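Local coordinates for GDSL-like Lipase/Acylhydrolase family protein (Neisseria meningitidis, PDB 4K9S) that probably acts as a GDSL-type (SGNH-hydrolase) esterase that removes O-acetyl groups from peptidoglycan, at residues S72-L77 with V211-I216; S134-A139 with P186-T191; V149-K154 with W195-I200; L283-P288 with M322-Q327. All coordinates share one frame; numbering follows the deposited sequence.

Interaction 1 of 4, residues S72-L77 with V211-I216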
loop_
_atom_site.group_PDB
_atom_site.type_symbol
_atom_site.label_atom_id
_atom_site.label_comp_id
_atom_site.label_asym_id
_atom_site.label_seq_id
_atom_site.Cartn_x
_atom_site.Cartn_y
_atom_site.Cartn_z
ATOM N N SER A 72 2.444 -7.509 9.179
ATOM C CA SER A 72 3.705 -7.999 9.718
ATOM C C SER A 72 4.737 -6.877 9.679
ATOM O O SER A 72 5.357 -6.540 10.699
ATOM C CB SER A 72 4.175 -9.209 8.914
ATOM O OG SER A 72 5.506 -9.576 9.235
ATOM N N LEU A 73 4.879 -6.265 8.506
ATOM C CA LEU A 73 5.770 -5.123 8.347
ATOM C C LEU A 73 5.403 -3.992 9.325
ATOM O O LEU A 73 6.272 -3.435 10.001
ATOM C CB LEU A 73 5.742 -4.635 6.895
ATOM C CG LEU A 73 6.934 -3.804 6.416
ATOM C CD1 LEU A 73 8.192 -4.654 6.434
ATOM C CD2 LEU A 73 6.684 -3.217 5.023
ATOM N N ARG A 74 4.110 -3.684 9.412
ATOM C CA ARG A 74 3.588 -2.656 10.320
ATOM C C ARG A 74 4.031 -2.897 11.770
ATOM O O ARG A 74 4.751 -2.085 12.363
ATOM C CB ARG A 74 2.055 -2.613 10.235
ATOM C CG ARG A 74 1.387 -1.350 10.759
ATOM C CD ARG A 74 0.239 -0.902 9.819
ATOM N NE ARG A 74 -0.668 -2.005 9.570
ATOM C CZ ARG A 74 -1.170 -2.334 8.389
ATOM N NH1 ARG A 74 -0.896 -1.618 7.306
ATOM N NH2 ARG A 74 -1.967 -3.392 8.312
ATOM N N LYS A 75 3.621 -4.029 12.329
ATOM C CA LYS A 75 3.833 -4.288 13.749
ATOM C C LYS A 75 5.308 -4.400 14.093
ATOM O O LYS A 75 5.719 -4.069 15.201
ATOM C CB LYS A 75 3.078 -5.540 14.180
ATOM C CG LYS A 75 1.611 -5.475 13.824
ATOM C CD LYS A 75 0.764 -6.236 14.818
ATOM C CE LYS A 75 -0.663 -5.709 14.799
ATOM N NZ LYS A 75 -0.689 -4.221 14.835
ATOM N N ARG A 76 6.108 -4.845 13.134
ATOM C CA ARG A 76 7.546 -4.963 13.357
ATOM C C ARG A 76 8.279 -3.609 13.313
ATOM O O ARG A 76 9.058 -3.281 14.210
ATOM C CB ARG A 76 8.144 -5.922 12.338
ATOM C CG ARG A 76 9.640 -5.827 12.225
ATOM C CD ARG A 76 10.347 -6.457 13.424
ATOM N NE ARG A 76 11.773 -6.493 13.159
ATOM C CZ ARG A 76 12.373 -7.463 12.479
ATOM N NH1 ARG A 76 11.663 -8.495 12.023
ATOM N NH2 ARG A 76 13.682 -7.405 12.267
ATOM N N LEU A 77 8.035 -2.824 12.274
ATOM C CA LEU A 77 8.719 -1.547 12.151
ATOM C C LEU A 77 8.220 -0.574 13.191
ATOM O O LEU A 77 8.938 0.338 13.591
ATOM C CB LEU A 77 8.534 -0.951 10.759
ATOM C CG LEU A 77 9.083 -1.794 9.616
ATOM C CD1 LEU A 77 9.067 -0.978 8.317
ATOM C CD2 LEU A 77 10.495 -2.320 9.945
ATOM N N VAL A 211 2.443 2.201 8.346
ATOM C CA VAL A 211 2.489 1.440 7.093
ATOM C C VAL A 211 1.091 1.392 6.493
ATOM O O VAL A 211 0.166 0.855 7.111
ATOM C CB VAL A 211 2.957 -0.015 7.294
ATOM C CG1 VAL A 211 2.942 -0.762 5.974
ATOM C CG2 VAL A 211 4.337 -0.071 7.920
ATOM N N SER A 212 0.936 1.950 5.293
ATOM C CA SER A 212 -0.364 1.944 4.619
ATOM C C SER A 212 -0.415 0.933 3.480
ATOM O O SER A 212 0.520 0.847 2.677
ATOM C CB SER A 212 -0.705 3.337 4.080
ATOM O OG SER A 212 -0.730 4.291 5.118
ATOM N N ALA A 213 -1.512 0.185 3.393
ATOM C CA ALA A 213 -1.613 -0.858 2.379
ATOM C C ALA A 213 -2.647 -0.532 1.317
ATOM O O ALA A 213 -3.846 -0.606 1.573
ATOM C CB ALA A 213 -1.926 -2.198 3.023
HETATM N N MSE A 214 -2.174 -0.196 0.120
HETATM C CA MSE A 214 -3.051 0.099 -1.018
HETATM C C MSE A 214 -3.016 -1.008 -2.057
HETATM O O MSE A 214 -2.381 -0.883 -3.101
HETATM C CB MSE A 214 -2.666 1.428 -1.670
HETATM C CG MSE A 214 -3.267 2.620 -0.971
HETATM SE SE MSE A 214 -2.824 4.318 -1.824
HETATM C CE MSE A 214 -3.861 5.481 -0.635
ATOM N N GLY A 215 -3.715 -2.095 -1.774
ATOM C CA GLY A 215 -3.652 -3.246 -2.647
ATOM C C GLY A 215 -4.941 -3.384 -3.408
ATOM O O GLY A 215 -5.999 -3.004 -2.901
ATOM N N ILE A 216 -4.848 -3.894 -4.636
ATOM C CA ILE A 216 -6.018 -4.348 -5.353
ATOM C C ILE A 216 -5.766 -5.772 -5.803
ATOM O O ILE A 216 -4.756 -6.049 -6.446
ATOM C CB ILE A 216 -6.322 -3.474 -6.585
ATOM C CG1 ILE A 216 -6.638 -2.032 -6.168
ATOM C CG2 ILE A 216 -7.479 -4.065 -7.371
ATOM C CD1 ILE A 216 -7.938 -1.892 -5.397
#

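Interaction 2 of 4, residues S134-A139 with P186-T191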
loop_
_atom_site.group_PDB
_atom_site.type_symbol
_atom_site.label_atom_id
_atom_site.label_comp_id
_atom_site.label_asym_id
_atom_site.label_seq_id
_atom_site.Cartn_x
_atom_site.Cartn_y
_atom_site.Cartn_z
ATOM N N SER A 134 -23.695 6.319 7.178
ATOM C CA SER A 134 -23.000 6.253 8.452
ATOM C C SER A 134 -21.885 5.214 8.369
ATOM O O SER A 134 -22.062 4.153 7.776
ATOM C CB SER A 134 -23.994 5.888 9.557
ATOM O OG SER A 134 -23.381 5.881 10.830
HETATM N N MSE A 135 -20.733 5.526 8.952
HETATM C CA MSE A 135 -19.596 4.617 8.941
HETATM C C MSE A 135 -18.802 4.791 10.226
HETATM O O MSE A 135 -18.501 5.920 10.617
HETATM C CB MSE A 135 -18.699 4.937 7.746
HETATM C CG MSE A 135 -17.522 4.041 7.554
HETATM SE SE MSE A 135 -18.014 2.162 7.339
HETATM C CE MSE A 135 -17.036 1.654 8.797
ATOM N N THR A 136 -18.483 3.688 10.903
ATOM C CA THR A 136 -17.566 3.761 12.042
ATOM C C THR A 136 -16.392 2.783 11.944
ATOM O O THR A 136 -16.564 1.609 11.650
ATOM C CB THR A 136 -18.266 3.678 13.429
ATOM O OG1 THR A 136 -17.544 2.783 14.292
ATOM C CG2 THR A 136 -19.672 3.224 13.311
ATOM N N LEU A 137 -15.194 3.296 12.173
ATOM C CA LEU A 137 -13.985 2.503 12.136
ATOM C C LEU A 137 -13.526 2.359 13.560
ATOM O O LEU A 137 -13.331 3.364 14.241
ATOM C CB LEU A 137 -12.902 3.238 11.357
ATOM C CG LEU A 137 -13.267 3.687 9.942
ATOM C CD1 LEU A 137 -13.408 5.189 9.889
ATOM C CD2 LEU A 137 -12.223 3.221 8.959
ATOM N N THR A 138 -13.383 1.127 14.034
ATOM C CA THR A 138 -12.886 0.945 15.386
ATOM C C THR A 138 -11.586 0.173 15.337
ATOM O O THR A 138 -11.463 -0.795 14.596
ATOM C CB THR A 138 -13.910 0.301 16.367
ATOM O OG1 THR A 138 -13.619 -1.087 16.547
ATOM C CG2 THR A 138 -15.348 0.498 15.906
ATOM N N ALA A 139 -10.613 0.635 16.111
ATOM C CA ALA A 139 -9.270 0.090 16.058
ATOM C C ALA A 139 -9.250 -1.276 16.689
ATOM O O ALA A 139 -9.771 -1.459 17.798
ATOM C CB ALA A 139 -8.296 1.001 16.767
ATOM N N PRO A 186 -13.006 5.107 18.680
ATOM C CA PRO A 186 -13.759 4.818 17.454
ATOM C C PRO A 186 -14.191 6.073 16.709
ATOM O O PRO A 186 -14.518 7.077 17.331
ATOM C CB PRO A 186 -14.999 4.078 17.969
ATOM C CG PRO A 186 -14.643 3.614 19.313
ATOM C CD PRO A 186 -13.723 4.634 19.870
ATOM N N LEU A 187 -14.196 5.994 15.384
ATOM C CA LEU A 187 -14.439 7.142 14.517
ATOM C C LEU A 187 -15.767 6.978 13.806
ATOM O O LEU A 187 -15.949 6.011 13.077
ATOM C CB LEU A 187 -13.342 7.207 13.456
ATOM C CG LEU A 187 -13.239 8.478 12.627
ATOM C CD1 LEU A 187 -12.633 9.559 13.498
ATOM C CD2 LEU A 187 -12.381 8.245 11.396
ATOM N N THR A 188 -16.698 7.909 14.015
ATOM C CA THR A 188 -17.980 7.807 13.354
ATOM C C THR A 188 -18.258 8.967 12.398
ATOM O O THR A 188 -18.369 10.130 12.806
ATOM C CB THR A 188 -19.136 7.642 14.349
ATOM O OG1 THR A 188 -19.024 6.372 15.020
ATOM C CG2 THR A 188 -20.477 7.718 13.613
ATOM N N ILE A 189 -18.372 8.627 11.117
ATOM C CA ILE A 189 -18.634 9.599 10.068
ATOM C C ILE A 189 -20.064 9.506 9.587
ATOM O O ILE A 189 -20.488 8.452 9.082
ATOM C CB ILE A 189 -17.741 9.345 8.874
ATOM C CG1 ILE A 189 -16.315 9.074 9.355
ATOM C CG2 ILE A 189 -17.805 10.519 7.908
ATOM C CD1 ILE A 189 -15.373 8.754 8.219
ATOM N N HIS A 190 -20.801 10.610 9.745
ATOM C CA HIS A 190 -22.194 10.690 9.309
ATOM C C HIS A 190 -22.293 11.499 8.040
ATOM O O HIS A 190 -21.572 12.482 7.839
ATOM C CB HIS A 190 -23.062 11.380 10.354
ATOM C CG HIS A 190 -23.396 10.527 11.531
ATOM N ND1 HIS A 190 -23.482 9.154 11.456
ATOM C CD2 HIS A 190 -23.672 10.855 12.816
ATOM C CE1 HIS A 190 -23.800 8.671 12.643
ATOM N NE2 HIS A 190 -23.917 9.681 13.484
ATOM N N THR A 191 -23.230 11.128 7.192
ATOM C CA THR A 191 -23.340 11.828 5.940
ATOM C C THR A 191 -24.820 12.062 5.614
ATOM O O THR A 191 -25.593 11.139 5.359
ATOM C CB THR A 191 -22.486 11.096 4.852
ATOM O OG1 THR A 191 -22.114 12.006 3.822
ATOM C CG2 THR A 191 -23.191 9.964 4.273
#

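Interaction 3 of 4, residues V149-K154 with W195-I200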
loop_
_atom_site.group_PDB
_atom_site.type_symbol
_atom_site.label_atom_id
_atom_site.label_comp_id
_atom_site.label_asym_id
_atom_site.label_seq_id
_atom_site.Cartn_x
_atom_site.Cartn_y
_atom_site.Cartn_z
ATOM N N VAL A 149 -6.648 13.096 11.583
ATOM C CA VAL A 149 -7.480 12.431 10.576
ATOM C C VAL A 149 -7.576 13.222 9.274
ATOM O O VAL A 149 -7.907 14.399 9.274
ATOM C CB VAL A 149 -8.918 12.136 11.081
ATOM C CG1 VAL A 149 -9.779 11.563 9.957
ATOM C CG2 VAL A 149 -8.899 11.192 12.264
ATOM N N SER A 150 -7.264 12.554 8.173
ATOM C CA SER A 150 -7.475 13.081 6.837
ATOM C C SER A 150 -8.307 12.092 6.005
ATOM O O SER A 150 -8.153 10.878 6.137
ATOM C CB SER A 150 -6.143 13.362 6.144
ATOM O OG SER A 150 -5.568 14.552 6.631
ATOM N N LEU A 151 -9.179 12.616 5.145
ATOM C CA LEU A 151 -9.994 11.784 4.268
ATOM C C LEU A 151 -9.895 12.278 2.845
ATOM O O LEU A 151 -10.077 13.472 2.575
ATOM C CB LEU A 151 -11.470 11.874 4.634
ATOM C CG LEU A 151 -12.007 11.747 6.045
ATOM C CD1 LEU A 151 -11.748 12.993 6.901
ATOM C CD2 LEU A 151 -13.472 11.496 5.901
ATOM N N PHE A 152 -9.641 11.373 1.916
ATOM C CA PHE A 152 -9.928 11.700 0.538
ATOM C C PHE A 152 -11.450 11.726 0.428
ATOM O O PHE A 152 -12.116 10.827 0.932
ATOM C CB PHE A 152 -9.324 10.671 -0.395
ATOM C CG PHE A 152 -7.866 10.875 -0.640
ATOM C CD1 PHE A 152 -7.434 11.754 -1.611
ATOM C CD2 PHE A 152 -6.922 10.198 0.100
ATOM C CE1 PHE A 152 -6.085 11.940 -1.840
ATOM C CE2 PHE A 152 -5.586 10.388 -0.129
ATOM C CZ PHE A 152 -5.169 11.259 -1.098
ATOM N N ALA A 153 -12.008 12.755 -0.195
ATOM C CA ALA A 153 -13.454 12.902 -0.191
ATOM C C ALA A 153 -13.946 13.772 -1.331
ATOM O O ALA A 153 -13.321 14.762 -1.676
ATOM C CB ALA A 153 -13.905 13.485 1.127
ATOM N N LYS A 154 -15.068 13.391 -1.917
ATOM C CA LYS A 154 -15.694 14.200 -2.941
ATOM C C LYS A 154 -17.179 14.280 -2.682
ATOM O O LYS A 154 -17.887 13.272 -2.762
ATOM C CB LYS A 154 -15.438 13.632 -4.337
ATOM C CG LYS A 154 -16.206 14.367 -5.446
ATOM C CD LYS A 154 -15.936 13.758 -6.819
ATOM C CE LYS A 154 -16.336 12.279 -6.855
ATOM N NZ LYS A 154 -16.126 11.686 -8.210
ATOM N N TRP A 195 -21.638 11.551 -0.396
ATOM C CA TRP A 195 -20.258 11.865 -0.696
ATOM C C TRP A 195 -19.714 10.596 -1.310
ATOM O O TRP A 195 -20.283 9.513 -1.105
ATOM C CB TRP A 195 -19.481 12.116 0.596
ATOM C CG TRP A 195 -19.763 13.410 1.301
ATOM C CD1 TRP A 195 -20.908 13.759 1.943
ATOM C CD2 TRP A 195 -18.856 14.514 1.469
ATOM N NE1 TRP A 195 -20.784 15.012 2.491
ATOM C CE2 TRP A 195 -19.535 15.496 2.222
ATOM C CE3 TRP A 195 -17.538 14.766 1.056
ATOM C CZ2 TRP A 195 -18.951 16.714 2.558
ATOM C CZ3 TRP A 195 -16.956 15.970 1.401
ATOM C CH2 TRP A 195 -17.661 16.932 2.139
ATOM N N ASP A 196 -18.612 10.708 -2.046
ATOM C CA ASP A 196 -17.764 9.547 -2.267
ATOM C C ASP A 196 -16.543 9.737 -1.398
ATOM O O ASP A 196 -16.018 10.830 -1.333
ATOM C CB ASP A 196 -17.351 9.429 -3.730
ATOM C CG ASP A 196 -18.466 8.930 -4.609
ATOM O OD1 ASP A 196 -19.367 8.237 -4.090
ATOM O OD2 ASP A 196 -18.436 9.220 -5.821
ATOM N N ILE A 197 -16.092 8.689 -0.721
ATOM C CA ILE A 197 -14.937 8.802 0.191
ATOM C C ILE A 197 -13.815 7.817 -0.156
ATOM O O ILE A 197 -14.074 6.649 -0.414
ATOM C CB ILE A 197 -15.366 8.552 1.655
ATOM C CG1 ILE A 197 -16.569 9.429 2.024
ATOM C CG2 ILE A 197 -14.190 8.744 2.606
ATOM C CD1 ILE A 197 -16.217 10.862 2.286
ATOM N N GLY A 198 -12.569 8.284 -0.146
ATOM C CA GLY A 198 -11.435 7.428 -0.468
ATOM C C GLY A 198 -10.772 6.847 0.765
ATOM O O GLY A 198 -11.430 6.530 1.752
ATOM N N PHE A 199 -9.458 6.684 0.711
ATOM C CA PHE A 199 -8.728 6.276 1.901
ATOM C C PHE A 199 -8.824 7.355 2.980
ATOM O O PHE A 199 -9.039 8.539 2.695
ATOM C CB PHE A 199 -7.251 5.985 1.588
ATOM C CG PHE A 199 -6.997 4.603 1.073
ATOM C CD1 PHE A 199 -7.317 4.264 -0.223
ATOM C CD2 PHE A 199 -6.426 3.644 1.888
ATOM C CE1 PHE A 199 -7.074 2.981 -0.696
ATOM C CE2 PHE A 199 -6.185 2.365 1.419
ATOM C CZ PHE A 199 -6.514 2.036 0.126
ATOM N N ILE A 200 -8.642 6.923 4.219
ATOM C CA ILE A 200 -8.764 7.784 5.380
ATOM C C ILE A 200 -7.517 7.600 6.199
ATOM O O ILE A 200 -7.142 6.462 6.514
ATOM C CB ILE A 200 -9.937 7.339 6.259
ATOM C CG1 ILE A 200 -11.256 7.542 5.525
ATOM C CG2 ILE A 200 -9.918 8.083 7.577
ATOM C CD1 ILE A 200 -12.444 7.008 6.293
HETATM O O HOH W 1 -15.923 8.934 -7.797
#

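Interaction 4 of 4, residues L283-P288 with M322-Q327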
loop_
_atom_site.group_PDB
_atom_site.type_symbol
_atom_site.label_atom_id
_atom_site.label_comp_id
_atom_site.label_asym_id
_atom_site.label_seq_id
_atom_site.Cartn_x
_atom_site.Cartn_y
_atom_site.Cartn_z
ATOM N N LEU A 283 10.827 1.831 -3.314
ATOM C CA LEU A 283 11.261 0.443 -3.123
ATOM C C LEU A 283 10.443 -0.516 -3.996
ATOM O O LEU A 283 9.224 -0.622 -3.847
ATOM C CB LEU A 283 11.160 0.056 -1.637
ATOM C CG LEU A 283 11.675 -1.289 -1.084
ATOM C CD1 LEU A 283 10.522 -2.182 -0.714
ATOM C CD2 LEU A 283 12.597 -2.027 -2.035
ATOM N N ILE A 284 11.125 -1.209 -4.900
ATOM C CA ILE A 284 10.483 -2.163 -5.780
ATOM C C ILE A 284 10.636 -3.600 -5.278
ATOM O O ILE A 284 11.748 -4.110 -5.111
ATOM C CB ILE A 284 11.005 -2.028 -7.242
ATOM C CG1 ILE A 284 10.597 -0.667 -7.815
ATOM C CG2 ILE A 284 10.475 -3.168 -8.110
ATOM C CD1 ILE A 284 10.977 -0.440 -9.247
ATOM N N ILE A 285 9.508 -4.247 -5.026
ATOM C CA ILE A 285 9.513 -5.640 -4.626
ATOM C C ILE A 285 9.347 -6.540 -5.839
ATOM O O ILE A 285 8.260 -6.596 -6.446
ATOM C CB ILE A 285 8.385 -5.944 -3.642
ATOM C CG1 ILE A 285 8.547 -5.102 -2.377
ATOM C CG2 ILE A 285 8.375 -7.434 -3.300
ATOM C CD1 ILE A 285 7.861 -5.700 -1.193
ATOM N N GLY A 286 10.424 -7.239 -6.198
ATOM C CA GLY A 286 10.390 -8.149 -7.325
ATOM C C GLY A 286 9.373 -9.233 -7.066
ATOM O O GLY A 286 9.197 -9.647 -5.923
ATOM N N ALA A 287 8.693 -9.683 -8.113
ATOM C CA ALA A 287 7.679 -10.711 -7.957
ATOM C C ALA A 287 8.268 -11.957 -7.305
ATOM O O ALA A 287 9.379 -12.364 -7.628
ATOM C CB ALA A 287 7.051 -11.050 -9.312
ATOM N N PRO A 288 7.534 -12.549 -6.352
ATOM C CA PRO A 288 7.957 -13.830 -5.776
ATOM C C PRO A 288 7.746 -14.918 -6.811
ATOM O O PRO A 288 7.037 -14.685 -7.813
ATOM C CB PRO A 288 6.973 -14.033 -4.621
ATOM C CG PRO A 288 5.742 -13.304 -5.069
ATOM C CD PRO A 288 6.277 -12.069 -5.752
HETATM N N MSE A 322 15.387 1.229 -4.649
HETATM C CA MSE A 322 15.772 0.010 -3.934
HETATM C C MSE A 322 15.037 -1.202 -4.517
HETATM O O MSE A 322 13.893 -1.095 -4.944
HETATM C CB MSE A 322 15.466 0.129 -2.436
HETATM C CG MSE A 322 16.474 0.946 -1.648
HETATM SE SE MSE A 322 15.728 1.518 0.060
HETATM C CE MSE A 322 14.323 2.684 -0.588
ATOM N N PHE A 323 15.688 -2.361 -4.521
ATOM C CA PHE A 323 15.068 -3.557 -5.069
ATOM C C PHE A 323 15.150 -4.689 -4.078
ATOM O O PHE A 323 16.243 -5.104 -3.688
ATOM C CB PHE A 323 15.735 -3.972 -6.385
ATOM C CG PHE A 323 15.169 -5.232 -6.977
ATOM C CD1 PHE A 323 13.970 -5.207 -7.675
ATOM C CD2 PHE A 323 15.834 -6.438 -6.842
ATOM C CE1 PHE A 323 13.438 -6.368 -8.213
ATOM C CE2 PHE A 323 15.314 -7.604 -7.378
ATOM C CZ PHE A 323 14.106 -7.572 -8.064
ATOM N N TRP A 324 13.999 -5.191 -3.652
ATOM C CA TRP A 324 13.996 -6.328 -2.747
ATOM C C TRP A 324 13.575 -7.556 -3.525
ATOM O O TRP A 324 12.496 -7.573 -4.105
ATOM C CB TRP A 324 13.047 -6.093 -1.576
ATOM C CG TRP A 324 13.169 -7.118 -0.494
ATOM C CD1 TRP A 324 14.214 -7.273 0.373
ATOM C CD2 TRP A 324 12.205 -8.122 -0.143
ATOM N NE1 TRP A 324 13.961 -8.317 1.235
ATOM C CE2 TRP A 324 12.734 -8.851 0.935
ATOM C CE3 TRP A 324 10.943 -8.464 -0.631
ATOM C CZ2 TRP A 324 12.049 -9.901 1.526
ATOM C CZ3 TRP A 324 10.271 -9.500 -0.047
ATOM C CH2 TRP A 324 10.821 -10.210 1.022
ATOM N N SER A 325 14.420 -8.581 -3.549
ATOM C CA SER A 325 14.097 -9.778 -4.324
ATOM C C SER A 325 13.294 -10.762 -3.496
ATOM O O SER A 325 13.839 -11.493 -2.670
ATOM C CB SER A 325 15.357 -10.461 -4.849
ATOM O OG SER A 325 15.035 -11.716 -5.418
ATOM N N TRP A 326 11.990 -10.778 -3.717
ATOM C CA TRP A 326 11.115 -11.690 -2.991
ATOM C C TRP A 326 11.405 -13.148 -3.387
ATOM O O TRP A 326 11.293 -14.055 -2.566
ATOM C CB TRP A 326 9.650 -11.300 -3.218
ATOM C CG TRP A 326 8.636 -11.966 -2.321
ATOM C CD1 TRP A 326 8.803 -13.107 -1.578
ATOM C CD2 TRP A 326 7.290 -11.532 -2.082
ATOM N NE1 TRP A 326 7.647 -13.405 -0.903
ATOM C CE2 TRP A 326 6.703 -12.452 -1.190
ATOM C CE3 TRP A 326 6.527 -10.453 -2.529
ATOM C CZ2 TRP A 326 5.395 -12.329 -0.743
ATOM C CZ3 TRP A 326 5.215 -10.333 -2.081
ATOM C CH2 TRP A 326 4.668 -11.268 -1.196
ATOM N N GLN A 327 11.797 -13.379 -4.634
ATOM C CA GLN A 327 12.139 -14.741 -5.029
ATOM C C GLN A 327 13.398 -15.226 -4.306
ATOM O O GLN A 327 13.431 -16.342 -3.818
ATOM C CB GLN A 327 12.267 -14.911 -6.556
ATOM C CG GLN A 327 12.806 -16.290 -6.958
ATOM C CD GLN A 327 12.513 -16.665 -8.403
ATOM O OE1 GLN A 327 11.353 -16.720 -8.825
ATOM N NE2 GLN A 327 13.571 -16.949 -9.166
#

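Interaction 1 of 4, residues S72-L77 with V211-I216
The side chain of Arg-74 crosses that of Val-211 at a slant, and its NH1 bonds the valine's carbonyl, the main tie between helix 68-81 and strand 208-215. The two belong to the alpha/beta/alpha layered domain of the SGNH-hydrolase fold: the helix packs on one face of the parallel part of the sheet, its short segment running nearly antiparallel to the strand (173°) with 8.6 Å between axes. The aliphatic part of the arginine meets the valine first, CD of Arg-74 resting 3.8 Å from CB of Val-211. Farther out, NH1 of Arg-74 donates to O of Val-211 at 2.7 Å. The acceptor lies close to the guanidinium plane, but the donor stands above the plane of the carbonyl (43° out of it) and so misses the lone-pair directions. Bends at chi2 and chi3 (52° at the latter) turn the end of the chain back toward the strand, where NH1 reaches the backbone.

In the second shell, the other terminal nitrogen, NH2 of Arg-74, makes a salt bridge with Asp-67, which pins the rotation of the group and probably keeps it charged in these buried surroundings. Strand 208-215 is held in the sheet by backbone hydrogen bonds of Ser-212 and Met-214 to strand 53-60, whose last residue, Gly-60, opens the family's GDS signature. Helix 354-373 covers another side of helix 68-81, touching Ser-72, Arg-76 and Leu-77. Val-211 points one methyl into the helix backbone: CG2, beside the valine's own backbone N, comes to 3.6 Å from CA of Arg-74.

Interaction 2 of 4, residues S134-A139 with P186-T191
Leu-137 and Leu-187 lie side by side, pointing the same way from a hydrogen-bonded antiparallel pair, with CD1 of Leu-137 touching CD2 of Leu-187 at 3.6 Å. Their backbones exchange two bonds, N of Leu-137 to O of Leu-187 and N of Leu-187 to O of Leu-137, both 3.0 Å long. The same methyl of Leu-137 reaches the tip of Ile-189, 4.4 Å from its CD1, so three apolar chains share one face of the sheet. Ile-189 is itself paired with Met-135, a selenomethionine in this crystal, and its N donates to O of Met-135 over 2.8 Å.

The ladder is the middle of a five-stranded antiparallel sheet, one layer of a beta sandwich consistent with the galactose-binding-domain-like clan to which the family's N-terminal region belongs. The Leu-137 and Ile-189 face turns inward and meets Ile-200 of the second sheet.

On the other face Ser-134 stands at a non-hydrogen-bonded position opposite His-190. With chi1 at -177°, its OG is carried beside the carbonyl carbon to the edge of the imidazole, 3.3 Å from ND1 of His-190. Backbone CA-H...O contacts fill the spaces between the regular bonds, as from CA of Ser-134 to O of Ile-189 at 3.4 Å.

Interaction 3 of 4, residues V149-K154 with W195-I200
The ring of Phe-152 meets the opposite strand with its edge: CD2 lies 3.7 Å from O of Phe-199, which sits near the ring plane. Trp-88, from outside the two segments, meets this ring with its plane turned by about 45°. The indole of Trp-195 takes an oblique contact from Ala-153, whose CB lies 3.9 Å from CE3 of Trp-195, while its NE1 is bound by the carbonyl of Thr-161.

These rings flank a beta bulge in the second antiparallel sheet of the N-terminal beta sandwich. Leu-151 pairs with Ile-200 and Ala-153 with Ile-197, leaving both Gly-198 and Phe-199 opposite Phe-152. That one residue is gripped from both: its N donates to O of Phe-199, nearly in line with the C=O bond, and its O accepts from N of Gly-198 at 2.8 Å, the donor standing 52° out of the carbonyl plane. Gly-198 carries no side chain here, and CB of Phe-152 comes to 3.9 Å from its CA.

Beyond the bulge pairing is regular again from Ala-153 with Ile-197, followed by Lys-154 with Asp-196, a hydrogen-bonded pair. On the side of the sheet that carries Leu-151 and Ile-200, CD1 of Ile-197 packs 3.7 Å from CB of Ala-153, and Leu-151 and Ile-200 touch Ile-189 of the facing sheet.

On the opposite side Lys-154 and Asp-196 point the same way; the lysine forms a salt bridge with Asp-119 and OD1 of Asp-196 is bonded to His-128. A turn at chi3 (59°) swings NZ of Lys-154 onto a water at 2.8 Å, and that water donates to OD2 of Asp-196 at 3.2 Å.

Interaction 4 of 4, residues L283-P288 with M322-Q327
Ile-284 is held by Met-322 and Trp-324 through the regular backbone bonds of two parallel strands: N of Ile-284 donates to O of Met-322 (2.8 Å), and O of Ile-284 accepts from N of Trp-324 (2.9 Å). A third bond, from N of Gly-286 to O of Trp-324 at 3.0 Å, continues the ladder toward the strand ends.

Apolar contacts occupy both faces. Beside Ile-285, CD2 of Leu-283 reaches across to CB of Met-322, a selenomethionine, at 3.6 Å. The CG2 branch of Ile-285 touches two indoles: it abuts Trp-324 at the ring edge, in plane, and lies 3.6 Å from CE3 of Trp-326. On the reverse face the ring of Phe-323 slants across Ile-284 toward the glycine, its CE1 3.6 Å from CA of Gly-286, where no side chain intervenes.

A CH-pi contact closes the C-terminal end. CB of Pro-288 stands 3.5 Å from the centroid of the five-membered ring of Trp-326, only 9° off its normal. With CG of Trp-326 anti to the backbone N (chi1 -168°), the indole is laid against the proline, while CB of Trp-326 comes to 3.2 Å from O of Gly-286.

Trp-326 opens a short helix, which Ser-325 N-caps by bonding N of Asn-328, and its ring also meets His-63, Phe-69 and Phe-352. The strands are the two arms of a beta-alpha-beta unit in the SGNH-hydrolase sheet; helix 305-318, the connection, covers Ile-284 and Phe-323, while strands 242-246 and 28-30 flank the pair on either side.

Interactions 1 and 4 reach the same mixed sheet, at strand 208-215 on one margin and at strands 281-286 and 322-325 toward the other, with centres 15 Å apart and no touch. Interactions 2 and 3, each in one layer of the beta sandwich, pack face to face: their centres are 12 Å apart, and CD1 of Ile-189 lies 3.9 Å from CD1 of Ile-200. Both are nested in the chain between the segments of interaction 1, and the sandwich meets the hydrolase domain where CG of Met-214 touches CZ of Phe-199 at 3.5 Å. The GDS signature at Gly-60 neighbours interaction 1, and His-63, just after it, meets Trp-326 of interaction 4.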